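Local coordinates for transcriptional regulator, MarR family (Bacillus cereus, PDB 4XRF), which probably binds DNA through winged helix-turn-helix domains and regulates transcription, at the interface of chains A and B and the interface of chains A and C. Residues are numbered along the deposited sequence; one frame, centred on the assembly and turned at random. Chains: chain A/B/C, Transcriptional regulator, MarR family.

Contact 1: the interface of chains A and B. Residues chain A 35, 70, 73-74; chain B 24, 27-28, 107.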
# COMPACT_ATOMS: atom_id res chain seq x y z
N GLN A 35 -5.87 -12.92 -10.18
CA GLN A 35 -6.86 -13.99 -9.93
C GLN A 35 -8.00 -13.92 -10.97
O GLN A 35 -8.43 -14.95 -11.50
CB GLN A 35 -7.46 -13.88 -8.52
CG GLN A 35 -6.52 -14.26 -7.37
CD GLN A 35 -7.22 -14.14 -6.02
OE1 GLN A 35 -7.98 -13.20 -5.79
NE2 GLN A 35 -6.97 -15.08 -5.14
N ARG A 70 -4.81 -20.01 -3.51
CA ARG A 70 -5.78 -19.01 -3.02
C ARG A 70 -7.16 -19.14 -3.68
O ARG A 70 -8.19 -18.96 -3.03
CB ARG A 70 -5.25 -17.57 -3.14
CG ARG A 70 -3.92 -17.31 -2.44
CD ARG A 70 -4.02 -17.31 -0.92
NE ARG A 70 -4.04 -18.64 -0.32
CZ ARG A 70 -2.97 -19.41 -0.08
NH1 ARG A 70 -1.75 -18.99 -0.41
NH2 ARG A 70 -3.11 -20.61 0.47
N ASP A 73 -8.86 -22.05 -1.98
CA ASP A 73 -9.49 -21.53 -0.74
C ASP A 73 -10.87 -20.87 -1.01
O ASP A 73 -11.82 -21.11 -0.26
CB ASP A 73 -8.60 -20.50 -0.02
CG ASP A 73 -7.29 -21.07 0.46
OD1 ASP A 73 -7.20 -22.30 0.74
OD2 ASP A 73 -6.30 -20.30 0.55
N GLN A 74 -10.97 -20.05 -2.06
CA GLN A 74 -12.26 -19.43 -2.43
C GLN A 74 -13.17 -20.40 -3.18
O GLN A 74 -14.30 -20.06 -3.50
CB GLN A 74 -12.06 -18.16 -3.28
CG GLN A 74 -11.36 -16.99 -2.61
CD GLN A 74 -11.73 -15.66 -3.26
OE1 GLN A 74 -12.91 -15.35 -3.44
NE2 GLN A 74 -10.72 -14.86 -3.59
N GLU B 24 -3.01 -11.65 1.64
CA GLU B 24 -3.21 -13.10 1.55
C GLU B 24 -4.66 -13.44 1.91
O GLU B 24 -5.32 -14.22 1.22
CB GLU B 24 -2.24 -13.83 2.48
CG GLU B 24 -2.18 -15.35 2.27
CD GLU B 24 -3.33 -16.10 2.94
OE1 GLU B 24 -4.02 -15.53 3.81
OE2 GLU B 24 -3.56 -17.29 2.60
N GLN B 27 -7.03 -12.57 -0.77
CA GLN B 27 -6.86 -13.53 -1.85
C GLN B 27 -7.54 -14.85 -1.52
O GLN B 27 -8.10 -15.50 -2.40
CB GLN B 27 -5.37 -13.81 -2.14
CG GLN B 27 -4.64 -12.60 -2.68
CD GLN B 27 -3.16 -12.83 -2.87
OE1 GLN B 27 -2.49 -13.44 -2.03
NE2 GLN B 27 -2.64 -12.36 -4.00
N ALA B 28 -7.49 -15.23 -0.24
CA ALA B 28 -8.00 -16.53 0.16
C ALA B 28 -9.51 -16.54 0.42
O ALA B 28 -10.14 -17.60 0.36
CB ALA B 28 -7.22 -17.07 1.37
N ALA B 107 -10.55 -20.32 6.02
CA ALA B 107 -9.41 -19.88 5.22
C ALA B 107 -8.72 -18.62 5.78
O ALA B 107 -7.98 -17.94 5.06
CB ALA B 107 -9.84 -19.67 3.77
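A:Gln35 and A:Gln74 both donate to one backbone oxygen, B:Gln27 O, in the last turn of helix 4-29, and reach it from opposite faces of its plane. NE2 of A:Gln35 lies 3.0 Å from B:Gln27 O, which stays in the donor's own amide plane; the N-H points nearly straight (164° at H). NE2 of A:Gln74, 2.9 Å from B:Gln27 O, stands well above the carbonyl plane, off the lone pair. Two side-chain amides thus cap a helix-end carbonyl.

Beside this carbonyl, A:Arg70 meets B:Glu24, whose OE2 sits over one face of the guanidinium, toward its rim, 3.3 Å from A:Arg70 NE: a face-on salt bridge, with the planes 55° apart. The edge is taken by A:Asp73, whose OD2 lies in the guanidinium plane, 2.9 Å from A:Arg70 NE, and also accepts from NH2. This in-plane grip probably holds the guanidinium's rotation, its face toward B:Glu24, and the positive group may ease repulsion between the two carboxylates. With CG anti to the carbonyl carbon (chi1 -56°), A:Arg70 lays CG 3.8 Å from B:Gln27 CB; bends at chi2 and chi3 turn the guanidinium to both carboxylates. A:Asp73 also touches chain B, its CB packing on the methyls of B:Ala28 and B:Ala107.

The patch joins recognition helix 61-73, A:Gln74 just after it and A:Gln35 of helix 33-45 chiefly to the end of chain B helix 4-29; the structure alone does not show whether it forms in solution.

Contact 2: the interface of chains A and C. Residues chain A 115, 118-119, 123; chain C 133-134, 137.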
# COMPACT_ATOMS: atom_id res chain seq x y z
N TYR A 115 -10.36 5.32 -18.28
CA TYR A 115 -8.99 5.72 -18.61
C TYR A 115 -8.49 4.98 -19.85
O TYR A 115 -7.97 5.58 -20.78
CB TYR A 115 -8.00 5.45 -17.46
CG TYR A 115 -8.35 6.05 -16.10
CD1 TYR A 115 -8.98 7.29 -15.98
CD2 TYR A 115 -7.99 5.38 -14.92
CE1 TYR A 115 -9.28 7.83 -14.74
CE2 TYR A 115 -8.28 5.91 -13.68
CZ TYR A 115 -8.92 7.13 -13.58
OH TYR A 115 -9.21 7.63 -12.34
N HIS A 118 -9.49 5.68 -23.49
CA HIS A 118 -8.84 6.84 -24.10
C HIS A 118 -7.51 6.45 -24.76
O HIS A 118 -6.84 7.28 -25.38
CB HIS A 118 -8.64 7.96 -23.07
CG HIS A 118 -9.90 8.68 -22.71
ND1 HIS A 118 -10.35 9.78 -23.41
CD2 HIS A 118 -10.80 8.47 -21.72
CE1 HIS A 118 -11.48 10.21 -22.87
NE2 HIS A 118 -11.77 9.43 -21.84
N LEU A 119 -7.11 5.19 -24.59
CA LEU A 119 -5.98 4.65 -25.34
C LEU A 119 -6.51 3.86 -26.52
O LEU A 119 -7.41 3.03 -26.36
CB LEU A 119 -5.10 3.74 -24.47
CG LEU A 119 -4.44 4.24 -23.18
CD1 LEU A 119 -3.67 3.10 -22.54
CD2 LEU A 119 -3.52 5.43 -23.42
N GLU A 123 -2.31 1.18 -28.80
CA GLU A 123 -1.58 1.66 -27.62
C GLU A 123 -1.70 0.70 -26.44
O GLU A 123 -0.75 0.53 -25.70
CB GLU A 123 -2.02 3.07 -27.21
CG GLU A 123 -1.63 4.16 -28.19
CD GLU A 123 -2.21 5.52 -27.84
OE1 GLU A 123 -3.40 5.61 -27.43
OE2 GLU A 123 -1.47 6.52 -27.98
N LYS C 133 0.65 9.80 -21.46
CA LYS C 133 -0.71 9.83 -21.97
C LYS C 133 -1.70 9.40 -20.87
O LYS C 133 -2.70 10.09 -20.65
CB LYS C 133 -0.88 8.97 -23.23
CG LYS C 133 -2.08 9.40 -24.04
CD LYS C 133 -2.34 8.52 -25.25
CE LYS C 133 -3.44 9.15 -26.10
NZ LYS C 133 -4.03 8.17 -27.04
N LEU C 134 -1.41 8.29 -20.19
CA LEU C 134 -2.26 7.84 -19.08
C LEU C 134 -2.41 8.89 -17.99
O LEU C 134 -3.52 9.13 -17.50
CB LEU C 134 -1.76 6.54 -18.47
CG LEU C 134 -2.35 5.22 -18.99
CD1 LEU C 134 -1.69 4.08 -18.24
CD2 LEU C 134 -3.87 5.18 -18.80
N ILE C 137 -4.76 11.55 -19.18
CA ILE C 137 -6.14 11.07 -19.20
C ILE C 137 -6.69 11.14 -17.78
O ILE C 137 -7.80 11.62 -17.57
CB ILE C 137 -6.21 9.62 -19.73
CG1 ILE C 137 -5.89 9.59 -21.24
CG2 ILE C 137 -7.59 9.02 -19.46
CD1 ILE C 137 -5.50 8.22 -21.76
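The imidazole of A:His118 receives the CG2 methyl of C:Ile137 from one face, displaced beyond the CG-CD2 side of the ring; CG2 is 4.0 Å from A:His118 CG. The phenol of A:Tyr115 meets the same methyl differently: CG2 lies outside the CD1 edge, raised from the ring plane, 4.1 Å from A:Tyr115 CD1. One branch of the isoleucine therefore fits between the two aromatic side chains, and it also touches the backbone of A:Tyr115, with CG2 3.7 Å from CA.

With CG1 anti to the carbonyl carbon (chi1 -70°) and chi2 extended (161°), C:Ile137 leaves CG2 for the rings and sends CD1 toward A:His118 CB, at 3.4 Å, a close apolar contact. The same CD1 also meets CD2 of A:Leu119, so that this leucine branch touches two residues of chain C. Its second neighbour is C:Lys133, whose aliphatic chain runs past the leucine in the opposite direction, with CD 3.8 Å from A:Leu119 CD2. C:Leu134 adds a more peripheral leucine-to-leucine approach.

C:Lys133 has CG anti to the backbone N (chi1 -158°) and an extended chain, which carries NZ across the apolar strip to the carboxylate of A:Glu123. The two side chains cross at about a right angle. NZ lies 2.7 Å from A:Glu123 OE1, using that oxygen's syn lone pair, in a salt bridge; OE2 is also near enough to NZ, at 3.2 Å, for a second, longer hydrogen bond. NZ makes in addition a weak bond to the carbonyl oxygen of A:His118, so chain A offers it the carboxylate and, weakly, a backbone carbonyl.

In the fold, A:Tyr115 lies in the last turn of helix 110-116, A:His118 and A:Leu119 in the loop after it, and A:Glu123 in the first turn of helix 121-139. They receive the later part of helix 121-139 of chain C, in the helical region through which MarR proteins dimerise.

Contact 1 and contact 2 lie about 32 Å apart, measured between the centres of their C-alpha atoms, and share no residue. On chain A they use distinct elements: helices 33-45 and 61-73 with the residue following the latter in contact 1, and the C-terminal helices 110-116 and 121-139 and the loop between them in contact 2. Chain A can therefore touch chains B and C at once. Contact 2 fits the usual MarR dimer; contact 1, engaging the DNA-binding portion, may instead join such dimers into the deposited tetramer. Each whole interface is two-fold symmetric, so both patches recur with the chains exchanged.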